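Local coordinates for protein glycosyltransferase (duf1792) (Streptococcus sanguinis, PDB 5V4A) that is a glycosyltransferase domain of the GT-D fold that binds UDP, forming the C-terminal piece of a longer protein probably linked to export of a serine-rich repeat cell wall protein, at residues 26-31 / 52-57; 72-77 / 98-103; 188-193 / 266-271. All blocks are in the same frame, centred on the assembly; numbering follows the deposited sequence.

Interaction 1. Residues 26-31 / 52-57; sequences VRFGDG and ARLREI. With UDP (uridine-5'-diphosphate), chain C.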
loop_
_atom_site.group_PDB
_atom_site.type_symbol
_atom_site.label_atom_id
_atom_site.label_comp_id
_atom_site.label_asym_id
_atom_site.label_seq_id
_atom_site.Cartn_x
_atom_site.Cartn_y
_atom_site.Cartn_z
ATOM N N VAL A 26 -18.918 2.874 0.869
ATOM C CA VAL A 26 -19.955 2.580 -0.118
ATOM C C VAL A 26 -19.637 3.367 -1.380
ATOM O O VAL A 26 -19.313 4.558 -1.314
ATOM C CB VAL A 26 -21.392 2.911 0.356
ATOM C CG1 VAL A 26 -21.877 1.882 1.318
ATOM C CG2 VAL A 26 -21.540 4.356 0.918
ATOM N N ARG A 27 -19.724 2.697 -2.529
ATOM C CA ARG A 27 -19.365 3.284 -3.810
ATOM C C ARG A 27 -20.586 3.252 -4.712
ATOM O O ARG A 27 -21.310 2.255 -4.753
ATOM C CB ARG A 27 -18.206 2.520 -4.478
ATOM C CG ARG A 27 -17.158 1.971 -3.533
ATOM C CD ARG A 27 -16.245 0.952 -4.228
ATOM N NE ARG A 27 -17.052 -0.233 -4.485
ATOM C CZ ARG A 27 -17.625 -0.505 -5.650
ATOM N NH1 ARG A 27 -17.385 0.278 -6.703
ATOM N NH2 ARG A 27 -18.415 -1.572 -5.762
ATOM N N PHE A 28 -20.812 4.326 -5.448
ATOM C CA PHE A 28 -21.914 4.364 -6.401
ATOM C C PHE A 28 -21.338 4.538 -7.788
ATOM O O PHE A 28 -20.522 5.433 -8.011
ATOM C CB PHE A 28 -22.887 5.494 -6.071
ATOM C CG PHE A 28 -23.646 5.255 -4.820
ATOM C CD1 PHE A 28 -23.167 5.718 -3.604
ATOM C CD2 PHE A 28 -24.828 4.529 -4.850
ATOM C CE1 PHE A 28 -23.873 5.480 -2.436
ATOM C CE2 PHE A 28 -25.536 4.280 -3.702
ATOM C CZ PHE A 28 -25.055 4.760 -2.482
ATOM N N GLY A 29 -21.741 3.661 -8.709
ATOM C CA GLY A 29 -21.305 3.758 -10.083
ATOM C C GLY A 29 -22.464 3.973 -11.031
ATOM O O GLY A 29 -23.559 4.367 -10.616
ATOM N N ASP A 30 -22.226 3.715 -12.317
ATOM C CA ASP A 30 -23.231 3.993 -13.335
ATOM C C ASP A 30 -24.460 3.103 -13.195
ATOM O O ASP A 30 -25.566 3.527 -13.540
ATOM C CB ASP A 30 -22.602 3.852 -14.724
ATOM C CG ASP A 30 -21.831 2.560 -14.887
ATOM O OD1 ASP A 30 -20.823 2.362 -14.170
ATOM O OD2 ASP A 30 -22.237 1.734 -15.729
ATOM N N GLY A 31 -24.300 1.884 -12.683
ATOM C CA GLY A 31 -25.446 1.007 -12.532
ATOM C C GLY A 31 -26.400 1.466 -11.450
ATOM O O GLY A 31 -27.609 1.229 -11.540
ATOM N N ALA A 52 -34.975 4.205 -4.259
ATOM C CA ALA A 52 -35.133 5.309 -3.320
ATOM C C ALA A 52 -34.074 5.241 -2.231
ATOM O O ALA A 52 -33.575 6.275 -1.761
ATOM C CB ALA A 52 -36.538 5.297 -2.716
ATOM N N ARG A 53 -33.730 4.022 -1.810
ATOM C CA ARG A 53 -32.685 3.852 -0.809
ATOM C C ARG A 53 -31.314 4.224 -1.364
ATOM O O ARG A 53 -30.481 4.782 -0.640
ATOM C CB ARG A 53 -32.676 2.419 -0.294
ATOM C CG ARG A 53 -31.764 2.208 0.900
ATOM C CD ARG A 53 -32.254 2.912 2.154
ATOM N NE ARG A 53 -31.547 2.433 3.343
ATOM C CZ ARG A 53 -31.625 3.003 4.543
ATOM N NH1 ARG A 53 -32.384 4.078 4.725
ATOM N NH2 ARG A 53 -30.953 2.496 5.568
ATOM N N LEU A 54 -31.047 3.922 -2.635
ATOM C CA LEU A 54 -29.750 4.293 -3.195
ATOM C C LEU A 54 -29.617 5.804 -3.321
ATOM O O LEU A 54 -28.576 6.385 -2.971
ATOM C CB LEU A 54 -29.548 3.638 -4.563
ATOM C CG LEU A 54 -29.516 2.125 -4.657
ATOM C CD1 LEU A 54 -29.495 1.712 -6.136
ATOM C CD2 LEU A 54 -28.301 1.567 -3.929
ATOM N N ARG A 55 -30.665 6.453 -3.820
ATOM C CA ARG A 55 -30.674 7.904 -3.912
ATOM C C ARG A 55 -30.460 8.535 -2.542
ATOM O O ARG A 55 -29.746 9.536 -2.414
ATOM C CB ARG A 55 -31.995 8.364 -4.517
ATOM C CG ARG A 55 -32.100 9.837 -4.833
ATOM C CD ARG A 55 -33.426 10.073 -5.501
ATOM N NE ARG A 55 -34.503 9.536 -4.676
ATOM C CZ ARG A 55 -35.736 9.300 -5.115
ATOM N NH1 ARG A 55 -36.051 9.544 -6.385
ATOM N NH2 ARG A 55 -36.650 8.805 -4.287
ATOM N N GLU A 56 -31.015 7.915 -1.499
ATOM C CA GLU A 56 -30.880 8.484 -0.159
ATOM C C GLU A 56 -29.436 8.422 0.319
ATOM O O GLU A 56 -28.938 9.376 0.927
ATOM C CB GLU A 56 -31.787 7.760 0.828
ATOM C CG GLU A 56 -31.866 8.496 2.150
ATOM C CD GLU A 56 -32.641 7.760 3.226
ATOM O OE1 GLU A 56 -33.254 6.710 2.935
ATOM O OE2 GLU A 56 -32.585 8.226 4.387
ATOM N N ILE A 57 -28.767 7.292 0.078
ATOM C CA ILE A 57 -27.397 7.126 0.544
ATOM C C ILE A 57 -26.446 8.014 -0.254
ATOM O O ILE A 57 -25.506 8.605 0.307
ATOM C CB ILE A 57 -27.000 5.640 0.473
ATOM C CG1 ILE A 57 -27.902 4.781 1.359
ATOM C CG2 ILE A 57 -25.573 5.431 0.897
ATOM C CD1 ILE A 57 -27.739 3.285 1.064
HETATM N N1 UDP C . -23.615 -9.166 -7.786
HETATM C C2 UDP C . -24.187 -10.218 -7.111
HETATM N N3 UDP C . -25.550 -10.160 -6.990
HETATM C C4 UDP C . -26.387 -9.172 -7.474
HETATM C C5 UDP C . -25.719 -8.109 -8.153
HETATM C C6 UDP C . -24.376 -8.131 -8.275
HETATM O O2 UDP C . -23.537 -11.143 -6.648
HETATM O O4 UDP C . -27.613 -9.253 -7.275
HETATM C "C1'" UDP C . -22.130 -9.142 -7.879
HETATM C "C2'" UDP C . -21.499 -9.459 -9.229
HETATM O "O2'" UDP C . -21.501 -10.862 -9.486
HETATM C "C3'" UDP C . -20.088 -8.869 -9.013
HETATM C "C4'" UDP C . -20.331 -7.697 -8.040
HETATM O "O4'" UDP C . -21.695 -7.836 -7.587
HETATM O "O3'" UDP C . -19.202 -9.778 -8.371
HETATM C "C5'" UDP C . -20.100 -6.315 -8.605
HETATM O "O5'" UDP C . -20.508 -5.266 -7.699
HETATM P PA UDP C . -20.487 -3.750 -8.150
HETATM O O1A UDP C . -21.529 -3.490 -9.236
HETATM O O2A UDP C . -20.576 -2.937 -6.913
HETATM O O3A UDP C . -19.027 -3.563 -8.858
HETATM P PB UDP C . -18.161 -2.298 -9.281
HETATM O O1B UDP C . -19.013 -1.120 -8.793
HETATM O O2B UDP C . -18.170 -2.372 -10.826
HETATM O O3B UDP C . -16.796 -2.328 -8.663
#
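The phenyl ring of F28 points its far end at I57: F28 CZ meets I57 CG2 at 3.5 Å, with the methyl lying in the plane of the ring at its edge. I57 carries CG2 anti to its backbone N, which turns this methyl to the ring, while CG1 lies beside the backbone N (chi1 -61°). One helical turn earlier, L54 closes on the neighbouring ring corner, where F28 CE2 lies 3.9 Å from L54 CD2 and also near the carbonyl oxygen of L54. V26 adds a looser methyl contact, its CG2 4.2 Å from I57 CG2. No hydrogen bond joins the two segments, and the four touching residues are all buried.

Between V26 and F28, R27 serves the UDP site. R27 NH1 donates to UDP O1B at 3.0 Å, and R27 NH2 also bonds UDP O1B, with a weak bond from NH2 to O2A. A bend at chi3 (-70°) directs the guanidinium there, and D220 and the carbonyl oxygen of T112 hold it from the protein side. Apolar packing and nucleotide binding thus use successive residues where strand 24-27 of the GT-D fold runs out into the loop. Strand 24-27 is paired with strand 66-70 through V26, helix 48-58 covers F28, and helix 201-213 packs V208 on V26 and Y209 on I57.

Interaction 2. Residues 72-77 / 98-103; sequences DVFTGL and EKYKNI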
loop_
_atom_site.group_PDB
_atom_site.type_symbol
_atom_site.label_atom_id
_atom_site.label_comp_id
_atom_site.label_asym_id
_atom_site.label_seq_id
_atom_site.Cartn_x
_atom_site.Cartn_y
_atom_site.Cartn_z
ATOM N N ASP A 72 -15.099 8.968 -10.398
ATOM C CA ASP A 72 -14.181 10.098 -10.555
ATOM C C ASP A 72 -14.137 10.505 -12.033
ATOM O O ASP A 72 -13.147 10.317 -12.747
ATOM C CB ASP A 72 -12.811 9.717 -10.000
ATOM C CG ASP A 72 -11.841 10.882 -9.943
ATOM O OD1 ASP A 72 -12.202 11.990 -10.388
ATOM O OD2 ASP A 72 -10.709 10.688 -9.444
ATOM N N VAL A 73 -15.249 11.087 -12.495
ATOM C CA VAL A 73 -15.449 11.328 -13.924
ATOM C C VAL A 73 -15.831 12.774 -14.215
ATOM O O VAL A 73 -15.912 13.182 -15.377
ATOM C CB VAL A 73 -16.517 10.376 -14.499
ATOM C CG1 VAL A 73 -16.119 8.930 -14.266
ATOM C CG2 VAL A 73 -17.878 10.671 -13.894
ATOM N N PHE A 74 -16.060 13.567 -13.175
ATOM C CA PHE A 74 -16.487 14.939 -13.417
ATOM C C PHE A 74 -15.333 15.848 -13.815
ATOM O O PHE A 74 -15.557 17.031 -14.088
ATOM C CB PHE A 74 -17.201 15.475 -12.175
ATOM C CG PHE A 74 -18.315 14.587 -11.704
ATOM C CD1 PHE A 74 -19.542 14.595 -12.340
ATOM C CD2 PHE A 74 -18.112 13.696 -10.662
ATOM C CE1 PHE A 74 -20.569 13.755 -11.919
ATOM C CE2 PHE A 74 -19.128 12.857 -10.235
ATOM C CZ PHE A 74 -20.359 12.885 -10.867
ATOM N N THR A 75 -14.117 15.313 -13.891
ATOM C CA THR A 75 -12.957 16.077 -14.325
ATOM C C THR A 75 -11.908 15.097 -14.830
ATOM O O THR A 75 -11.980 13.894 -14.572
ATOM C CB THR A 75 -12.390 16.930 -13.189
ATOM O OG1 THR A 75 -11.448 17.864 -13.721
ATOM C CG2 THR A 75 -11.688 16.047 -12.160
ATOM N N GLY A 76 -10.921 15.637 -15.543
ATOM C CA GLY A 76 -9.748 14.893 -15.967
ATOM C C GLY A 76 -9.981 13.500 -16.518
ATOM O O GLY A 76 -9.343 12.540 -16.074
ATOM N N LEU A 77 -10.893 13.370 -17.487
ATOM C CA LEU A 77 -11.157 12.075 -18.103
ATOM C C LEU A 77 -9.969 11.546 -18.903
ATOM O O LEU A 77 -9.968 10.365 -19.268
ATOM C CB LEU A 77 -12.388 12.160 -19.006
ATOM C CG LEU A 77 -13.792 12.149 -18.398
ATOM C CD1 LEU A 77 -14.833 12.204 -19.499
ATOM C CD2 LEU A 77 -14.001 10.899 -17.563
ATOM N N GLU A 98 -27.091 16.289 -14.494
ATOM C CA GLU A 98 -27.960 17.127 -13.680
ATOM C C GLU A 98 -28.576 16.357 -12.520
ATOM O O GLU A 98 -28.927 16.969 -11.505
ATOM C CB GLU A 98 -29.057 17.743 -14.552
ATOM C CG GLU A 98 -29.828 18.885 -13.897
ATOM C CD GLU A 98 -28.973 20.116 -13.660
ATOM O OE1 GLU A 98 -29.234 20.848 -12.679
ATOM O OE2 GLU A 98 -28.048 20.362 -14.462
ATOM N N LYS A 99 -28.679 15.029 -12.627
ATOM C CA LYS A 99 -29.110 14.233 -11.481
ATOM C C LYS A 99 -28.003 14.145 -10.438
ATOM O O LYS A 99 -28.260 14.287 -9.234
ATOM C CB LYS A 99 -29.531 12.831 -11.928
ATOM C CG LYS A 99 -30.923 12.769 -12.564
ATOM C CD LYS A 99 -31.515 11.367 -12.522
ATOM C CE LYS A 99 -32.802 11.322 -13.332
ATOM N NZ LYS A 99 -33.825 12.200 -12.697
ATOM N N TYR A 100 -26.763 13.928 -10.880
ATOM C CA TYR A 100 -25.639 13.924 -9.946
ATOM C C TYR A 100 -25.563 15.234 -9.174
ATOM O O TYR A 100 -25.449 15.234 -7.944
ATOM C CB TYR A 100 -24.326 13.667 -10.685
ATOM C CG TYR A 100 -24.082 12.218 -11.042
ATOM C CD1 TYR A 100 -23.789 11.286 -10.060
ATOM C CD2 TYR A 100 -24.122 11.789 -12.364
ATOM C CE1 TYR A 100 -23.549 9.962 -10.379
ATOM C CE2 TYR A 100 -23.888 10.463 -12.698
ATOM C CZ TYR A 100 -23.604 9.553 -11.702
ATOM O OH TYR A 100 -23.366 8.232 -12.016
ATOM N N LYS A 101 -25.628 16.366 -9.881
ATOM C CA LYS A 101 -25.566 17.659 -9.205
ATOM C C LYS A 101 -26.761 17.879 -8.279
ATOM O O LYS A 101 -26.634 18.562 -7.256
ATOM C CB LYS A 101 -25.457 18.788 -10.235
ATOM C CG LYS A 101 -24.206 18.697 -11.085
ATOM C CD LYS A 101 -24.084 19.826 -12.092
ATOM C CE LYS A 101 -25.374 20.050 -12.861
ATOM N NZ LYS A 101 -25.239 21.086 -13.941
ATOM N N ASN A 102 -27.916 17.289 -8.599
ATOM C CA ASN A 102 -29.091 17.471 -7.753
ATOM C C ASN A 102 -29.038 16.601 -6.500
ATOM O O ASN A 102 -29.417 17.053 -5.414
ATOM C CB ASN A 102 -30.361 17.193 -8.550
ATOM C CG ASN A 102 -31.008 18.461 -9.060
ATOM O OD1 ASN A 102 -31.659 19.185 -8.306
ATOM N ND2 ASN A 102 -30.825 18.744 -10.345
ATOM N N ILE A 103 -28.597 15.349 -6.631
ATOM C CA ILE A 103 -28.572 14.445 -5.485
ATOM C C ILE A 103 -27.306 14.645 -4.650
ATOM O O ILE A 103 -27.353 14.635 -3.417
ATOM C CB ILE A 103 -28.688 12.979 -5.951
ATOM C CG1 ILE A 103 -29.968 12.742 -6.766
ATOM C CG2 ILE A 103 -28.629 12.037 -4.750
ATOM C CD1 ILE A 103 -29.943 11.447 -7.580
#
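F74 and Y100 form a T-shaped (edge-to-face) aromatic pair, the edge of the phenylalanine directed at a face of the tyrosine. Within the GT-D fold domain this pair ties the loop that follows strand 66-70 to the C-terminal part of helix 82-103, the helix into which the same loop leads. The ring centroids of F74 and Y100 are 5.3 Å apart and the planes stand at 77°, close to perpendicular.

Both side chains place CG anti to the carbonyl carbon and beside the backbone N; chi2 of -78° in F74 and -71° in Y100 then turns the phenylalanine edge-on to the tyrosine face. The edge lands off-centre, near the root of the tyrosine ring. F74 CE1 is 3.9 Å from Y100 CG and also approaches Y100 CB, placing the contact well away from the hydroxyl end. From the adjacent loop residue, V73 CG2 sits 4.3 Å above the centre of a face of the F74 ring. L93 of helix 82-103 and, near the N-terminus, I6 and V8 add further apolar contacts to the phenylalanine.

The tyrosine's polar end has its own partner: Y100 OH is hydrogen-bonded to NE2 of H92, two turns earlier on the same helix, and M33 of helix 30-36 also touches the side chain. On the exposed side of this helix, K101 NZ reaches E98 OE2 at 2.9 Å in a salt bridge, on the syn side but well out of the carboxylate plane; E98 is poorly ordered, which makes this position less certain. N102 ND2 donates to the E98 carbonyl oxygen. No hydrogen bond joins residues 72-77 to 98-103, and their closest approach is F74 CZ to Y100 CG, 3.8 Å, with CZ displaced from the middle of the tyrosine face toward the rim.

Interaction 3. Residues 188-193 / 266-271; sequences REHADN and QIVANL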
loop_
_atom_site.group_PDB
_atom_site.type_symbol
_atom_site.label_atom_id
_atom_site.label_comp_id
_atom_site.label_asym_id
_atom_site.label_seq_id
_atom_site.Cartn_x
_atom_site.Cartn_y
_atom_site.Cartn_z
ATOM N N ARG A 188 -25.379 -11.102 10.782
ATOM C CA ARG A 188 -25.369 -11.004 12.237
ATOM C C ARG A 188 -24.961 -12.319 12.890
ATOM O O ARG A 188 -24.276 -12.311 13.922
ATOM C CB ARG A 188 -26.740 -10.553 12.746
ATOM C CG ARG A 188 -27.164 -9.178 12.241
ATOM C CD ARG A 188 -28.533 -8.743 12.854
ATOM N NE ARG A 188 -29.069 -7.585 12.143
ATOM C CZ ARG A 188 -30.078 -7.641 11.283
ATOM N NH1 ARG A 188 -30.689 -8.795 11.050
ATOM N NH2 ARG A 188 -30.468 -6.549 10.651
ATOM N N GLU A 189 -25.351 -13.450 12.295
ATOM C CA GLU A 189 -25.077 -14.756 12.884
ATOM C C GLU A 189 -23.621 -15.188 12.728
ATOM O O GLU A 189 -23.117 -15.948 13.565
ATOM C CB GLU A 189 -25.987 -15.819 12.258
ATOM C CG GLU A 189 -26.089 -17.103 13.083
ATOM C CD GLU A 189 -25.798 -18.359 12.276
ATOM O OE1 GLU A 189 -25.361 -19.366 12.880
ATOM O OE2 GLU A 189 -26.011 -18.341 11.044
ATOM N N HIS A 190 -22.917 -14.709 11.700
ATOM C CA HIS A 190 -21.576 -15.214 11.419
ATOM C C HIS A 190 -20.478 -14.166 11.493
ATOM O O HIS A 190 -19.299 -14.526 11.381
ATOM C CB HIS A 190 -21.536 -15.852 10.022
ATOM C CG HIS A 190 -22.424 -17.043 9.888
ATOM N ND1 HIS A 190 -22.134 -18.253 10.476
ATOM C CD2 HIS A 190 -23.607 -17.202 9.254
ATOM C CE1 HIS A 190 -23.094 -19.115 10.193
ATOM N NE2 HIS A 190 -24.007 -18.499 9.463
ATOM N N ALA A 191 -20.811 -12.895 11.712
ATOM C CA ALA A 191 -19.799 -11.860 11.552
ATOM C C ALA A 191 -18.806 -11.871 12.704
ATOM O O ALA A 191 -17.610 -11.652 12.488
ATOM C CB ALA A 191 -20.456 -10.485 11.423
ATOM N N ASP A 192 -19.269 -12.140 13.923
ATOM C CA ASP A 192 -18.401 -12.078 15.112
ATOM C C ASP A 192 -17.659 -10.741 15.019
ATOM O O ASP A 192 -18.279 -9.710 14.736
ATOM C CB ASP A 192 -17.503 -13.314 15.192
ATOM C CG ASP A 192 -18.231 -14.558 15.684
ATOM O OD1 ASP A 192 -17.950 -15.660 15.155
ATOM O OD2 ASP A 192 -19.046 -14.452 16.615
ATOM N N ASN A 193 -16.338 -10.723 15.142
ATOM C CA ASN A 193 -15.579 -9.494 14.978
ATOM C C ASN A 193 -14.884 -9.414 13.616
ATOM O O ASN A 193 -13.939 -8.637 13.459
ATOM C CB ASN A 193 -14.571 -9.366 16.119
ATOM C CG ASN A 193 -15.250 -9.202 17.476
ATOM O OD1 ASN A 193 -15.970 -8.228 17.703
ATOM N ND2 ASN A 193 -15.030 -10.158 18.380
ATOM N N GLN A 266 -15.134 -22.537 2.968
ATOM C CA GLN A 266 -15.316 -21.231 3.583
ATOM C C GLN A 266 -16.776 -20.825 3.649
ATOM O O GLN A 266 -17.102 -19.844 4.324
ATOM C CB GLN A 266 -14.536 -20.150 2.831
ATOM C CG GLN A 266 -13.021 -20.248 3.009
ATOM C CD GLN A 266 -12.261 -19.597 1.868
ATOM O OE1 GLN A 266 -12.851 -18.940 1.009
ATOM N NE2 GLN A 266 -10.941 -19.772 1.859
ATOM N N ILE A 267 -17.646 -21.531 2.935
ATOM C CA ILE A 267 -19.050 -21.154 2.889
ATOM C C ILE A 267 -19.687 -21.516 4.225
ATOM O O ILE A 267 -19.557 -22.646 4.706
ATOM C CB ILE A 267 -19.744 -21.851 1.706
ATOM C CG1 ILE A 267 -19.173 -21.338 0.379
ATOM C CG2 ILE A 267 -21.234 -21.610 1.753
ATOM C CD1 ILE A 267 -19.641 -22.144 -0.859
ATOM N N VAL A 268 -20.314 -20.538 4.870
ATOM C CA VAL A 268 -21.043 -20.795 6.108
ATOM C C VAL A 268 -22.544 -20.606 5.958
ATOM O O VAL A 268 -23.300 -21.135 6.789
ATOM C CB VAL A 268 -20.508 -19.932 7.271
ATOM C CG1 VAL A 268 -19.049 -20.286 7.584
ATOM C CG2 VAL A 268 -20.619 -18.462 6.931
ATOM N N ALA A 269 -23.002 -19.884 4.939
ATOM C CA ALA A 269 -24.414 -19.792 4.612
ATOM C C ALA A 269 -24.553 -19.615 3.107
ATOM O O ALA A 269 -23.685 -19.032 2.453
ATOM C CB ALA A 269 -25.111 -18.639 5.354
ATOM N N ASN A 270 -25.653 -20.131 2.561
ATOM C CA ASN A 270 -25.883 -20.109 1.119
ATOM C C ASN A 270 -27.332 -19.726 0.851
ATOM O O ASN A 270 -28.235 -20.530 1.085
ATOM C CB ASN A 270 -25.553 -21.464 0.492
ATOM C CG ASN A 270 -25.507 -21.402 -1.006
ATOM O OD1 ASN A 270 -26.205 -20.594 -1.622
ATOM N ND2 ASN A 270 -24.702 -22.265 -1.613
ATOM N N LEU A 271 -27.544 -18.518 0.327
ATOM C CA LEU A 271 -28.866 -17.993 0.029
ATOM C C LEU A 271 -29.130 -17.839 -1.469
ATOM O O LEU A 271 -30.132 -17.221 -1.857
ATOM C CB LEU A 271 -29.056 -16.655 0.748
ATOM C CG LEU A 271 -29.256 -16.815 2.256
ATOM C CD1 LEU A 271 -27.948 -16.844 3.012
ATOM C CD2 LEU A 271 -30.153 -15.726 2.792
#
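The imidazole of H190, on helix 180-190, lies flat against the side chain of V268 on the edge strand 267-270. Following the histidine outward, H190 CB comes first, 4.1 Å from V268 CG2. The same methyl, V268 CG2, is 3.7 Å from H190 CG, and it remains close to ND1 and CD2 because it sits over the middle of the ring: V268 CG2 is 3.8 Å from the H190 ring centroid and only 13° off the ring normal, a CH-pi contact over the face. Farther out, H190 CE1 passes V268 CB at 4.0 Å and has the V268 carbonyl oxygen at a similar distance. At the tip, H190 NE2 approaches V268 O to 3.8 Å without forming a hydrogen bond. H190 NE2 also comes within 4.3 Å of A269 CB, a methyl group lying oblique to the ring.

Histidine chi1 of -63° keeps CG beside the backbone N and extends the ring toward the strand. On the valine, CG2 occupies the branch between the backbone N and the carbonyl carbon, and this is the methyl offered to the imidazole. The two side chains run past each other in opposite directions.

Strand 267-270 borders the five-stranded parallel sheet next to strand 165-171: V268 pairs by backbone hydrogen bonds with R168, and A269 with I170. I169 of strand 165-171 touches H190, V268 and A269 alike, so the contact joins a helix to the sheet margin through a small cluster of I169, V268, A269 and the imidazole face. The chemistry is dispersion and CH-pi attraction: between these segments the join is a methyl on a ring face, with no directional bond, and I169 backs it.

Overall arrangement
Along the chain the three contacts follow in series, each closing before the next opens. Interactions 1 and 2 are neighbours, their centres about 14 Å apart, and they meet where I103 of helix 82-103 packs on R55 of helix 48-58. Both belong to the part of the domain built round the three-stranded parallel sheet, whose strands 24-27 and 66-70 lead into their loops. Interaction 3 stands about 25 Å from interaction 1 and about 37 Å from interaction 2, centre to centre, at the margin of the five-stranded sheet, across the chain's centre from interaction 2. Of the three, interaction 1 contacts UDP directly, while the other two pack more peripheral parts of the fold.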